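Local coordinates for protein carbohydrate oxidase (Microdochium nivale, PDB 3RJA) that oxidises the C1 hydroxyl of mono-, oligo- and polysaccharides to the corresponding lactones with its FAD cofactor, reducing molecular oxygen to hydrogen peroxide, at residues K66-H70 / G134-G139; R111-T117 / V308-P313; D21-D25 / Q87-M91; V316-K322 / F388-N394. The contacts are given in a common frame with arbitrary orientation. Residue numbers count along the deposited sequence, not the author numbering.

Chemistry follows depth in this fold. Contact 1, whose centre lies about 9 Å from that of the chain, is wholly buried and built of glycine-rich backbone round the FAD phosphates and the flavin-linked His70. Contact 4 is also mostly buried, but it is a strand pair whose one face binds the sugar analogue. Contacts 2 and 3 are only partly buried and polar: a zinc ion joins the segments of the former, a salt-bridge network those of the latter. Contacts 1, 2 and 3 touch one another. Arg111 of contact 2 reaches Gly134 of contact 1 and Asp89 of contact 3, and Lys66 of contact 1 meets Asp25 and Gln87 of contact 3. Contact 4 stands apart.

Contact 1 (K66-H70 / G134-G139); sequences KSGGH and GVGISG. With FAD (flavin-adenine dinucleotide), chain B.
His70 lays one face of its ring over Val135, whose CG2 sits 4.0 Å from the ring centroid and 20° off the normal, a CH-pi contact; chi1 is m (-86°) for the histidine and t for the valine. The nearest CA atoms are those of Gly68 and Gly136, 3.6 Å apart. A CB on either would clash with the opposite backbone, so the approach depends on both being glycine. Residues 66-70 leave a strand and turn, Gly69 taking a positive phi (77°). Gly136 is the N-cap of the helix beginning at Ile137, where Ser138 N makes a weak hydrogen bond of 3.4 Å to Ser67 OG; both serine hydroxyls also bond to Pro108 O. Beside this contact the two segments turn their amides to the FAD pyrophosphate: Ser67 N (2.7 Å) and Gly69 N (2.9 Å) to O1A, Gly68 N (3.1 Å) and Gly139 N (2.9 Å) to O1P, and His70 N (3.2 Å) and Gly136 N (2.8 Å) to O2P. Such a phosphate-binding loop facing a helix N-terminus is characteristic of the PCMH-type FAD domain. His70 ND1 is bonded covalently to FAD C8M at 1.5 Å, so the flavin is a permanent part of the protein.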
# COMPACT_ATOMS: atom_id res chain seq x y z
N LYS A 66 1.36 -11.62 9.29
CA LYS A 66 2.37 -11.05 8.40
C LYS A 66 2.19 -11.76 7.08
O LYS A 66 2.25 -12.98 7.04
CB LYS A 66 3.81 -11.26 8.93
CG LYS A 66 4.89 -10.47 8.12
CD LYS A 66 6.15 -10.10 8.97
CE LYS A 66 7.11 -11.30 9.11
NZ LYS A 66 7.63 -11.76 7.81
N SER A 67 1.96 -10.99 6.01
CA SER A 67 1.68 -11.52 4.70
C SER A 67 2.97 -11.37 3.85
O SER A 67 3.76 -12.30 3.78
CB SER A 67 0.47 -10.77 4.11
OG SER A 67 0.19 -11.13 2.79
N GLY A 68 3.19 -10.19 3.24
CA GLY A 68 4.45 -9.94 2.52
C GLY A 68 5.51 -9.28 3.38
O GLY A 68 6.68 -9.17 2.97
N GLY A 69 5.09 -8.74 4.54
CA GLY A 69 6.00 -8.13 5.50
C GLY A 69 6.47 -6.75 5.10
O GLY A 69 7.43 -6.21 5.68
N HIS A 70 5.79 -6.16 4.13
CA HIS A 70 6.14 -4.83 3.67
C HIS A 70 5.71 -3.63 4.53
O HIS A 70 6.08 -2.49 4.22
CB HIS A 70 5.78 -4.66 2.19
CG HIS A 70 6.88 -5.13 1.28
ND1 HIS A 70 7.76 -4.27 0.68
CD2 HIS A 70 7.29 -6.39 0.96
CE1 HIS A 70 8.66 -4.97 -0.00
NE2 HIS A 70 8.39 -6.25 0.14
N GLY A 134 7.27 -8.09 -4.39
CA GLY A 134 7.29 -8.76 -3.09
C GLY A 134 6.22 -8.37 -2.08
O GLY A 134 6.04 -9.04 -1.05
N VAL A 135 5.48 -7.29 -2.37
CA VAL A 135 4.38 -6.87 -1.50
C VAL A 135 3.35 -7.99 -1.33
O VAL A 135 2.99 -8.67 -2.28
CB VAL A 135 3.74 -5.55 -2.01
CG1 VAL A 135 2.44 -5.23 -1.27
CG2 VAL A 135 4.74 -4.41 -1.80
N GLY A 136 2.91 -8.21 -0.10
CA GLY A 136 1.88 -9.21 0.16
C GLY A 136 0.50 -8.70 -0.24
O GLY A 136 0.17 -7.52 -0.07
N ILE A 137 -0.30 -9.61 -0.82
CA ILE A 137 -1.69 -9.35 -1.13
C ILE A 137 -2.50 -8.82 0.09
O ILE A 137 -3.32 -7.90 -0.08
CB ILE A 137 -2.38 -10.61 -1.73
CG1 ILE A 137 -3.74 -10.25 -2.34
CG2 ILE A 137 -2.49 -11.77 -0.74
CD1 ILE A 137 -4.49 -11.47 -2.88
N SER A 138 -2.26 -9.37 1.29
CA SER A 138 -3.18 -9.05 2.40
C SER A 138 -3.02 -7.65 2.95
O SER A 138 -3.99 -6.94 3.03
CB SER A 138 -3.18 -10.10 3.52
OG SER A 138 -3.54 -11.36 3.00
N GLY A 139 -1.80 -7.25 3.34
CA GLY A 139 -1.60 -5.86 3.78
C GLY A 139 -1.98 -4.83 2.73
O GLY A 139 -2.56 -3.79 3.04
PA FAD B . 2.53 -6.93 6.14
O1A FAD B . 2.64 -8.43 6.12
O2A FAD B . 3.65 -6.21 6.86
O5B FAD B . 1.14 -6.52 6.83
C5B FAD B . 0.67 -5.18 6.74
C4B FAD B . -0.53 -5.02 7.69
O4B FAD B . -1.61 -5.85 7.25
C3B FAD B . -0.22 -5.44 9.12
O3B FAD B . -1.06 -4.70 10.01
C2B FAD B . -0.68 -6.89 9.12
O2B FAD B . -0.98 -7.46 10.38
C1B FAD B . -1.92 -6.78 8.24
N9A FAD B . -2.21 -8.07 7.61
C8A FAD B . -1.33 -8.90 6.93
N7A FAD B . -2.04 -9.99 6.52
C5A FAD B . -3.32 -9.84 6.90
C6A FAD B . -4.44 -10.65 6.73
N6A FAD B . -4.36 -11.83 6.07
N1A FAD B . -5.65 -10.20 7.24
C2A FAD B . -5.73 -9.00 7.93
N3A FAD B . -4.61 -8.21 8.13
C4A FAD B . -3.43 -8.64 7.60
N1 FAD B . 1.72 0.59 -1.66
C2 FAD B . 0.85 1.01 -2.68
O2 FAD B . -0.32 1.33 -2.44
N3 FAD B . 1.35 0.99 -3.98
C4 FAD B . 2.58 0.49 -4.36
O4 FAD B . 2.90 0.41 -5.57
C4X FAD B . 3.49 0.11 -3.23
N5 FAD B . 4.69 -0.37 -3.49
C5X FAD B . 5.51 -0.83 -2.49
C6 FAD B . 6.77 -1.42 -2.79
C7 FAD B . 7.53 -2.02 -1.80
C7M FAD B . 8.90 -2.64 -2.14
C8 FAD B . 7.00 -2.14 -0.50
C8M FAD B . 7.79 -2.80 0.61
C9 FAD B . 5.80 -1.51 -0.17
C9A FAD B . 5.03 -0.87 -1.16
N10 FAD B . 3.74 -0.34 -0.89
C10 FAD B . 2.98 0.23 -1.89
C1' FAD B . 3.23 -0.36 0.52
C2' FAD B . 2.34 -1.57 0.75
O2' FAD B . 1.08 -1.36 0.11
C3' FAD B . 2.08 -1.75 2.23
O3' FAD B . 3.31 -1.80 2.93
C4' FAD B . 1.26 -3.03 2.46
O4' FAD B . 0.54 -2.91 3.65
C5' FAD B . 2.15 -4.28 2.48
O5' FAD B . 1.35 -5.42 2.66
P FAD B . 2.05 -6.77 3.24
O1P FAD B . 1.06 -7.90 3.27
O2P FAD B . 3.30 -7.09 2.43
O3P FAD B . 2.48 -6.24 4.69

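Contact 2 (R111-T117 / V308-P313); sequences RLGHLAT and VDFITP. With ZN (zinc ion), chain D.
A zinc site bridges the first turn of helix 112-123 and an irregular loop, and three residues, Arg111, His114 and Asp309, account for much of the buried surface. Arg111, the helix N-cap (phi/psi -88/155), extends its side chain (chi1 m, chi2 and chi3 t) along the loop, with Thr312 O 3.6 Å from NE and Pro313 CA 3.7 Å from NH1, both over one guanidinium face. Its charged end is satisfied by Gly134 O, Gly68 O and Asp89, while a water links Arg111 N and Phe310 O, 2.9 Å from each. His114 (chi1 t, chi2 73°) faces Asp309 (chi1 t, chi2 10°), the centre of an inverse gamma turn with phi/psi -77/81; their CA atoms lie 4.3 Å apart. Gly113 packs against Val308: Gly113 CA lies 2.9 Å from Val308 O, a CA-H...O contact, where a CB would clash. Ile311 CG2 makes an off-centre CH-pi contact with the His114 ring, 4.2 Å from its centroid. One zinc ion ties the FAD-domain helix to the loop leading into strand 318-326. It is bound by His114 ND1 at 2.0 Å, Asp309 OD1 at 2.1 Å and OD2 at 2.3 Å, and two waters at 2.1 and 2.2 Å.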
# COMPACT_ATOMS: atom_id res chain seq x y z
N ARG A 111 2.21 -12.95 -2.95
CA ARG A 111 2.76 -11.62 -3.25
C ARG A 111 2.32 -11.09 -4.62
O ARG A 111 1.98 -11.87 -5.52
CB ARG A 111 4.30 -11.63 -3.11
CG ARG A 111 4.75 -11.89 -1.64
CD ARG A 111 6.23 -12.38 -1.56
NE ARG A 111 6.59 -12.89 -0.24
CZ ARG A 111 7.09 -12.13 0.75
NH1 ARG A 111 7.27 -10.83 0.57
NH2 ARG A 111 7.42 -12.70 1.91
N LEU A 112 2.34 -9.77 -4.77
CA LEU A 112 1.79 -9.11 -5.96
C LEU A 112 2.38 -9.68 -7.25
O LEU A 112 1.65 -9.98 -8.19
CB LEU A 112 1.99 -7.58 -5.91
CG LEU A 112 1.29 -6.82 -4.78
CD1 LEU A 112 1.33 -5.35 -5.06
CD2 LEU A 112 -0.20 -7.25 -4.55
N GLY A 113 3.71 -9.82 -7.31
CA GLY A 113 4.34 -10.33 -8.54
C GLY A 113 3.87 -11.74 -8.83
O GLY A 113 3.64 -12.09 -9.99
N HIS A 114 3.71 -12.56 -7.78
CA HIS A 114 3.25 -13.94 -7.96
C HIS A 114 1.76 -13.99 -8.38
O HIS A 114 1.40 -14.71 -9.32
CB HIS A 114 3.52 -14.75 -6.68
CG HIS A 114 2.90 -16.12 -6.68
ND1 HIS A 114 3.38 -17.16 -7.44
CD2 HIS A 114 1.85 -16.62 -5.98
CE1 HIS A 114 2.65 -18.24 -7.22
NE2 HIS A 114 1.71 -17.94 -6.35
N LEU A 115 0.92 -13.24 -7.68
CA LEU A 115 -0.49 -13.06 -8.05
C LEU A 115 -0.59 -12.68 -9.53
O LEU A 115 -1.33 -13.32 -10.29
CB LEU A 115 -1.14 -11.97 -7.18
CG LEU A 115 -2.55 -11.56 -7.59
CD1 LEU A 115 -3.51 -12.77 -7.42
CD2 LEU A 115 -3.03 -10.31 -6.78
N ALA A 116 0.17 -11.67 -9.93
CA ALA A 116 0.08 -11.17 -11.31
C ALA A 116 0.55 -12.22 -12.30
O ALA A 116 -0.02 -12.37 -13.38
CB ALA A 116 0.85 -9.89 -11.50
N THR A 117 1.62 -12.93 -11.95
CA THR A 117 2.16 -13.97 -12.84
C THR A 117 1.16 -15.10 -13.09
O THR A 117 0.91 -15.46 -14.24
CB THR A 117 3.47 -14.55 -12.31
OG1 THR A 117 4.44 -13.51 -12.29
CG2 THR A 117 3.96 -15.67 -13.25
N VAL A 308 9.48 -10.87 -11.64
CA VAL A 308 8.35 -10.49 -10.79
C VAL A 308 7.72 -11.59 -9.98
O VAL A 308 7.05 -11.29 -8.98
CB VAL A 308 7.24 -9.75 -11.56
CG1 VAL A 308 7.82 -8.49 -12.26
CG2 VAL A 308 6.55 -10.64 -12.53
N ASP A 309 7.91 -12.85 -10.38
CA ASP A 309 7.26 -13.94 -9.64
C ASP A 309 7.99 -14.22 -8.32
O ASP A 309 8.79 -15.16 -8.23
CB ASP A 309 7.11 -15.19 -10.51
CG ASP A 309 6.21 -16.25 -9.88
OD1 ASP A 309 5.53 -16.00 -8.86
OD2 ASP A 309 6.19 -17.38 -10.39
N PHE A 310 7.70 -13.41 -7.30
CA PHE A 310 8.30 -13.56 -5.98
C PHE A 310 7.49 -14.49 -5.09
O PHE A 310 6.27 -14.28 -4.89
CB PHE A 310 8.46 -12.20 -5.29
CG PHE A 310 9.73 -11.48 -5.66
CD1 PHE A 310 9.90 -10.94 -6.93
CD2 PHE A 310 10.76 -11.33 -4.74
CE1 PHE A 310 11.09 -10.26 -7.27
CE2 PHE A 310 11.94 -10.65 -5.07
CZ PHE A 310 12.09 -10.10 -6.34
N ILE A 311 8.16 -15.51 -4.57
CA ILE A 311 7.58 -16.38 -3.53
C ILE A 311 8.45 -16.36 -2.26
O ILE A 311 8.24 -17.15 -1.34
CB ILE A 311 7.39 -17.83 -4.05
CG1 ILE A 311 8.74 -18.42 -4.53
CG2 ILE A 311 6.33 -17.87 -5.19
CD1 ILE A 311 8.70 -19.97 -4.73
N THR A 312 9.42 -15.45 -2.24
CA THR A 312 10.33 -15.15 -1.14
C THR A 312 10.31 -13.63 -0.92
O THR A 312 9.82 -12.90 -1.79
CB THR A 312 11.79 -15.50 -1.51
OG1 THR A 312 12.08 -14.94 -2.79
CG2 THR A 312 12.00 -17.00 -1.56
N PRO A 313 10.84 -13.13 0.22
CA PRO A 313 10.91 -11.68 0.48
C PRO A 313 11.81 -10.96 -0.54
O PRO A 313 12.71 -11.59 -1.05
CB PRO A 313 11.58 -11.60 1.86
CG PRO A 313 11.39 -12.95 2.50
CD PRO A 313 11.40 -13.93 1.34
ZN ZN D . 4.69 -17.88 -8.77
O HOH W 1 4.03 -15.20 -3.30
O HOH W 2 3.74 -18.66 -10.56
O HOH W 3 6.07 -19.25 -8.03

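Contact 3 (D21-D25 / Q87-M91); sequences DYERD and QLDRM. With ABL ((2R,3R,4R,5R)-4,5-dihydroxy-2-(hydroxymethyl)-6-oxopiperidin-3-yl beta-D-glucopyranoside), chain H.
Where helix residues 21-25 meet loop 87-91, most charged donors and acceptors find partners. Arg24, extended (chi1 and chi2 t), gives NH2 to Asp89 OD2 at 2.8 Å and also bonds to Ile311 O; its NE donates to a water at 2.9 Å. That water in turn donates to Asp25 OD1 (2.9 Å) and Asp89 OD2 (2.6 Å), and Asp89 OD2 also has a salt bridge with Arg111. Arg90, folded back with chi1 and chi2 both m, presents NH1 to Asp25 OD1 at 2.8 Å and to Asp89 OD1 at 2.7 Å, and its NH2 forms a salt bridge with Asp21 OD1 at 2.5 Å. The five residues make a salt-bridge network, joining an N-terminal helix to the type I turn Leu88-Met91 that follows a strand of the FAD-domain parallel sheet. The guanidinium of Arg24 stacks flat on that of Arg90, centres 3.6 Å apart and planes at 18°, their like charges offset by the carboxylates around them. The backbones stay apart, the nearest CA atoms being Asp25 and Gln87 at 7.1 Å. Gln87 NE2 donates to Asp89 OD1 at 2.9 Å, and its OE1 takes a hydrogen bond from Lys66 NZ. Asp21 CB lies 3.3 Å from O1A of a second bound sugar analogue.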
# COMPACT_ATOMS: atom_id res chain seq x y z
N ASP A 21 14.24 -21.20 8.11
CA ASP A 21 12.87 -20.70 8.06
C ASP A 21 12.63 -19.59 9.08
O ASP A 21 12.05 -18.58 8.74
CB ASP A 21 11.86 -21.83 8.22
CG ASP A 21 11.60 -22.58 6.92
OD1 ASP A 21 10.61 -22.25 6.22
OD2 ASP A 21 12.39 -23.48 6.57
N TYR A 22 13.12 -19.78 10.31
CA TYR A 22 12.93 -18.77 11.35
C TYR A 22 13.63 -17.46 10.96
O TYR A 22 12.99 -16.40 10.95
CB TYR A 22 13.40 -19.26 12.73
CG TYR A 22 13.22 -18.24 13.83
CD1 TYR A 22 14.19 -17.29 14.09
CD2 TYR A 22 12.07 -18.23 14.61
CE1 TYR A 22 14.03 -16.34 15.11
CE2 TYR A 22 11.89 -17.30 15.60
CZ TYR A 22 12.86 -16.36 15.85
OH TYR A 22 12.67 -15.44 16.88
N GLU A 23 14.92 -17.54 10.61
CA GLU A 23 15.69 -16.38 10.20
C GLU A 23 15.03 -15.62 9.04
O GLU A 23 15.00 -14.40 9.06
CB GLU A 23 17.15 -16.72 9.85
CG GLU A 23 17.99 -17.25 11.06
CD GLU A 23 18.18 -16.23 12.18
OE1 GLU A 23 18.66 -15.12 11.90
OE2 GLU A 23 17.86 -16.54 13.35
N ARG A 24 14.54 -16.35 8.03
CA ARG A 24 13.82 -15.75 6.93
C ARG A 24 12.51 -15.06 7.40
O ARG A 24 12.26 -13.91 7.06
CB ARG A 24 13.48 -16.81 5.86
CG ARG A 24 12.50 -16.30 4.80
CD ARG A 24 12.18 -17.36 3.71
NE ARG A 24 10.87 -17.09 3.14
CZ ARG A 24 10.38 -17.68 2.04
NH1 ARG A 24 11.12 -18.56 1.37
NH2 ARG A 24 9.14 -17.38 1.61
N ASP A 25 11.69 -15.78 8.16
CA ASP A 25 10.37 -15.30 8.53
C ASP A 25 10.39 -14.10 9.53
O ASP A 25 9.48 -13.26 9.53
CB ASP A 25 9.54 -16.44 9.13
CG ASP A 25 9.06 -17.49 8.09
OD1 ASP A 25 9.08 -17.24 6.87
OD2 ASP A 25 8.64 -18.59 8.52
N GLN A 87 2.52 -16.24 10.30
CA GLN A 87 3.35 -16.02 9.12
C GLN A 87 2.64 -16.68 7.91
O GLN A 87 2.48 -17.90 7.89
CB GLN A 87 4.72 -16.66 9.33
CG GLN A 87 5.63 -16.63 8.12
CD GLN A 87 5.91 -15.20 7.65
OE1 GLN A 87 5.90 -14.26 8.44
NE2 GLN A 87 6.16 -15.04 6.36
N LEU A 88 2.19 -15.87 6.95
CA LEU A 88 1.26 -16.35 5.92
C LEU A 88 1.90 -16.67 4.57
O LEU A 88 1.26 -17.26 3.69
CB LEU A 88 0.11 -15.34 5.70
CG LEU A 88 -0.83 -15.06 6.87
CD1 LEU A 88 -1.78 -13.86 6.59
CD2 LEU A 88 -1.66 -16.32 7.25
N ASP A 89 3.17 -16.29 4.41
CA ASP A 89 3.77 -16.21 3.09
C ASP A 89 4.07 -17.56 2.38
O ASP A 89 4.63 -17.56 1.27
CB ASP A 89 4.99 -15.27 3.11
CG ASP A 89 6.30 -15.99 3.39
OD1 ASP A 89 6.31 -16.97 4.17
OD2 ASP A 89 7.35 -15.56 2.84
N ARG A 90 3.72 -18.70 2.98
CA ARG A 90 3.84 -19.98 2.28
C ARG A 90 2.47 -20.36 1.69
O ARG A 90 2.36 -21.35 0.98
CB ARG A 90 4.35 -21.11 3.19
CG ARG A 90 5.69 -20.87 3.88
CD ARG A 90 6.80 -20.46 2.90
NE ARG A 90 8.12 -20.75 3.46
CZ ARG A 90 8.74 -19.98 4.35
NH1 ARG A 90 8.16 -18.85 4.76
NH2 ARG A 90 9.93 -20.31 4.81
N MET A 91 1.44 -19.57 2.01
CA MET A 91 0.10 -19.78 1.46
C MET A 91 -0.07 -18.84 0.25
O MET A 91 -0.50 -17.68 0.39
CB MET A 91 -0.99 -19.53 2.51
CG MET A 91 -0.88 -20.43 3.76
SD MET A 91 -1.96 -19.81 5.06
CE MET A 91 -3.52 -20.34 4.37
C1A ABL H . 11.15 -23.89 10.79
O1A ABL H . 11.72 -22.93 11.36
C2A ABL H . 11.88 -25.19 10.46
O2A ABL H . 13.25 -24.85 10.29
C3A ABL H . 11.38 -25.77 9.13
O3A ABL H . 12.01 -27.05 8.93
C4A ABL H . 9.89 -25.96 9.17
O1 ABL H . 9.41 -26.50 7.92
C5A ABL H . 9.30 -24.52 9.26
N5 ABL H . 9.84 -23.81 10.43
C6A ABL H . 7.77 -24.59 9.44
O6A ABL H . 7.41 -25.70 10.24
C1 ABL H . 8.79 -27.81 7.84
C2 ABL H . 8.36 -28.06 6.39
O2 ABL H . 7.43 -27.06 5.96
C3 ABL H . 7.72 -29.44 6.25
O3 ABL H . 7.53 -29.68 4.87
C4 ABL H . 8.61 -30.53 6.92
O4 ABL H . 7.91 -31.76 6.99
C5 ABL H . 9.02 -30.10 8.34
O5 ABL H . 9.68 -28.84 8.23
C6 ABL H . 9.86 -31.13 9.10
O6 ABL H . 11.04 -31.54 8.46
O HOH W 4 9.21 -15.34 4.69

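Contact 4 (V316-K322 / F388-N394); sequences VENFYAK and FYDRYDN. With ABL ((2R,3R,4R,5R)-4,5-dihydroxy-2-(hydroxymethyl)-6-oxopiperidin-3-yl beta-D-glucopyranoside), chain G.
Phe388 pairs with Lys322 in an antiparallel ladder, the axes of 318-322 and 388-392 lying 4.7 Å apart at 165°: Phe388 N bonds to Lys322 O at 3.0 Å and Phe388 O accepts from Lys322 N at 2.9 Å. Tyr389 forms a non-hydrogen-bonded pair with Ala321; its ring makes an offset stack on Phe319 (chi1 p), centroids 4.5 Å apart, planes at 15°. Tyr389 OH donates to Glu317 OE1 at 2.8 Å. Tyr389 OH accepts from analogue O6A at 3.0 Å. Asp390 pairs with Tyr320, N to O 2.8 Å and O to N 2.9 Å. Arg391, in a non-hydrogen-bonded pair with Phe319 (CA to CA 4.3 Å), bridges from NH1 to Glu317 OE1 at 2.7 Å and binds analogue O2 through NH1 (2.8 Å) and O3 through NH2 (3.1 Å). Asn394 ND2 donates to Val316 O at 2.9 Å. Strand 384-392 lies between 318-326 and 352-359 in the sheet; Tyr389 and Arg391 line the substrate pocket, whereas Phe388 and Asp390 pack against helix 403-414.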
# COMPACT_ATOMS: atom_id res chain seq x y z
N VAL A 316 15.96 -6.41 1.94
CA VAL A 316 15.49 -5.53 3.00
C VAL A 316 16.07 -4.16 2.78
O VAL A 316 17.04 -4.01 2.02
CB VAL A 316 15.90 -6.04 4.41
CG1 VAL A 316 15.25 -7.42 4.70
CG2 VAL A 316 17.45 -6.12 4.54
N GLU A 317 15.46 -3.17 3.43
CA GLU A 317 15.92 -1.80 3.36
C GLU A 317 15.89 -1.20 4.75
O GLU A 317 15.32 -1.79 5.68
CB GLU A 317 15.03 -0.97 2.39
CG GLU A 317 15.00 -1.55 0.97
CD GLU A 317 14.16 -0.71 -0.03
OE1 GLU A 317 13.81 0.46 0.24
OE2 GLU A 317 13.83 -1.25 -1.09
N ASN A 318 16.47 -0.02 4.88
CA ASN A 318 16.67 0.60 6.18
C ASN A 318 16.24 2.08 6.10
O ASN A 318 16.97 2.92 5.55
CB ASN A 318 18.16 0.47 6.56
CG ASN A 318 18.49 1.11 7.89
OD1 ASN A 318 17.64 1.18 8.79
ND2 ASN A 318 19.72 1.59 8.02
N PHE A 319 15.06 2.41 6.63
CA PHE A 319 14.46 3.66 6.19
C PHE A 319 13.36 4.20 7.09
O PHE A 319 12.91 3.55 8.05
CB PHE A 319 13.88 3.45 4.76
CG PHE A 319 12.64 2.54 4.73
CD1 PHE A 319 12.77 1.16 4.65
CD2 PHE A 319 11.36 3.09 4.78
CE1 PHE A 319 11.63 0.34 4.62
CE2 PHE A 319 10.21 2.28 4.75
CZ PHE A 319 10.34 0.92 4.67
N TYR A 320 12.94 5.42 6.75
CA TYR A 320 11.79 6.05 7.34
C TYR A 320 10.96 6.60 6.19
O TYR A 320 11.50 6.98 5.13
CB TYR A 320 12.21 7.19 8.26
CG TYR A 320 11.03 7.87 8.93
CD1 TYR A 320 10.10 7.13 9.69
CD2 TYR A 320 10.84 9.24 8.84
CE1 TYR A 320 9.02 7.74 10.32
CE2 TYR A 320 9.78 9.86 9.46
CZ TYR A 320 8.87 9.11 10.20
OH TYR A 320 7.81 9.76 10.80
N ALA A 321 9.64 6.63 6.38
CA ALA A 321 8.73 7.07 5.33
C ALA A 321 7.52 7.80 5.96
O ALA A 321 7.17 7.57 7.14
CB ALA A 321 8.26 5.86 4.50
N LYS A 322 6.89 8.66 5.17
CA LYS A 322 5.73 9.41 5.59
C LYS A 322 4.81 9.54 4.39
O LYS A 322 5.24 9.28 3.27
CB LYS A 322 6.12 10.80 6.10
CG LYS A 322 6.88 10.81 7.43
CD LYS A 322 7.02 12.26 8.03
CE LYS A 322 5.81 12.71 8.88
NZ LYS A 322 5.87 12.03 10.24
N PHE A 388 6.80 10.08 0.87
CA PHE A 388 8.09 10.62 1.28
C PHE A 388 8.88 9.44 1.84
O PHE A 388 8.37 8.71 2.69
CB PHE A 388 7.92 11.62 2.43
CG PHE A 388 7.14 12.87 2.07
CD1 PHE A 388 7.77 13.96 1.46
CD2 PHE A 388 5.80 12.96 2.39
CE1 PHE A 388 7.05 15.12 1.16
CE2 PHE A 388 5.06 14.11 2.10
CZ PHE A 388 5.69 15.20 1.48
N TYR A 389 10.11 9.25 1.37
CA TYR A 389 10.91 8.03 1.68
C TYR A 389 12.37 8.45 1.90
O TYR A 389 12.91 9.19 1.09
CB TYR A 389 10.86 7.07 0.51
CG TYR A 389 11.09 5.60 0.80
CD1 TYR A 389 10.02 4.75 1.10
CD2 TYR A 389 12.37 5.02 0.71
CE1 TYR A 389 10.20 3.40 1.32
CE2 TYR A 389 12.55 3.64 0.92
CZ TYR A 389 11.44 2.85 1.23
OH TYR A 389 11.57 1.50 1.46
N ASP A 390 12.97 7.95 2.98
CA ASP A 390 14.27 8.38 3.47
C ASP A 390 15.10 7.13 3.81
O ASP A 390 14.91 6.50 4.86
CB ASP A 390 14.04 9.23 4.71
CG ASP A 390 15.30 9.90 5.21
OD1 ASP A 390 16.38 9.73 4.58
OD2 ASP A 390 15.19 10.58 6.28
N ARG A 391 16.01 6.76 2.93
CA ARG A 391 16.68 5.47 3.04
C ARG A 391 18.23 5.50 3.21
O ARG A 391 18.95 6.00 2.36
CB ARG A 391 16.32 4.58 1.84
CG ARG A 391 17.06 3.25 1.87
CD ARG A 391 16.58 2.28 0.82
NE ARG A 391 17.09 2.54 -0.53
CZ ARG A 391 16.35 2.40 -1.66
NH1 ARG A 391 15.03 2.07 -1.62
NH2 ARG A 391 16.92 2.62 -2.84
N TYR A 392 18.70 4.90 4.30
CA TYR A 392 20.12 4.67 4.55
C TYR A 392 20.53 3.26 4.09
O TYR A 392 19.68 2.39 3.81
CB TYR A 392 20.42 4.85 6.03
CG TYR A 392 20.45 6.30 6.48
CD1 TYR A 392 19.27 7.02 6.68
CD2 TYR A 392 21.69 6.95 6.69
CE1 TYR A 392 19.29 8.34 7.09
CE2 TYR A 392 21.73 8.28 7.10
CZ TYR A 392 20.54 8.97 7.29
OH TYR A 392 20.57 10.26 7.71
N ASP A 393 21.84 3.04 3.99
CA ASP A 393 22.36 1.72 3.63
C ASP A 393 22.07 0.74 4.77
O ASP A 393 21.93 1.14 5.92
CB ASP A 393 23.87 1.79 3.36
CG ASP A 393 24.20 2.60 2.15
OD1 ASP A 393 23.39 2.60 1.19
OD2 ASP A 393 25.28 3.23 2.15
N ASN A 394 22.02 -0.54 4.44
CA ASN A 394 21.71 -1.55 5.45
C ASN A 394 22.81 -1.75 6.49
O ASN A 394 22.53 -2.24 7.56
CB ASN A 394 21.31 -2.88 4.79
CG ASN A 394 19.97 -2.76 4.06
OD1 ASN A 394 19.18 -1.84 4.33
ND2 ASN A 394 19.72 -3.69 3.12
C1A ABL G . 6.36 2.34 -3.05
O1A ABL G . 5.18 2.41 -2.63
C2A ABL G . 6.74 2.85 -4.45
O2A ABL G . 5.63 2.61 -5.31
C3A ABL G . 8.02 2.19 -5.02
O3A ABL G . 8.43 2.99 -6.16
C4A ABL G . 9.12 2.25 -3.98
O1 ABL G . 10.36 1.69 -4.49
C5A ABL G . 8.69 1.43 -2.72
N5 ABL G . 7.33 1.82 -2.26
C6A ABL G . 9.63 1.65 -1.51
O6A ABL G . 9.66 0.53 -0.60
C1 ABL G . 11.40 2.59 -4.99
C2 ABL G . 12.79 1.91 -4.88
O2 ABL G . 13.03 1.58 -3.51
C3 ABL G . 13.86 2.86 -5.44
O3 ABL G . 15.16 2.27 -5.38
C4 ABL G . 13.46 3.27 -6.89
O4 ABL G . 14.42 4.14 -7.48
C5 ABL G . 12.08 3.94 -6.88
O5 ABL G . 11.13 3.00 -6.32
C6 ABL G . 11.65 4.42 -8.27
O6 ABL G . 11.67 3.43 -9.25
O HOH W 5 18.56 0.16 2.70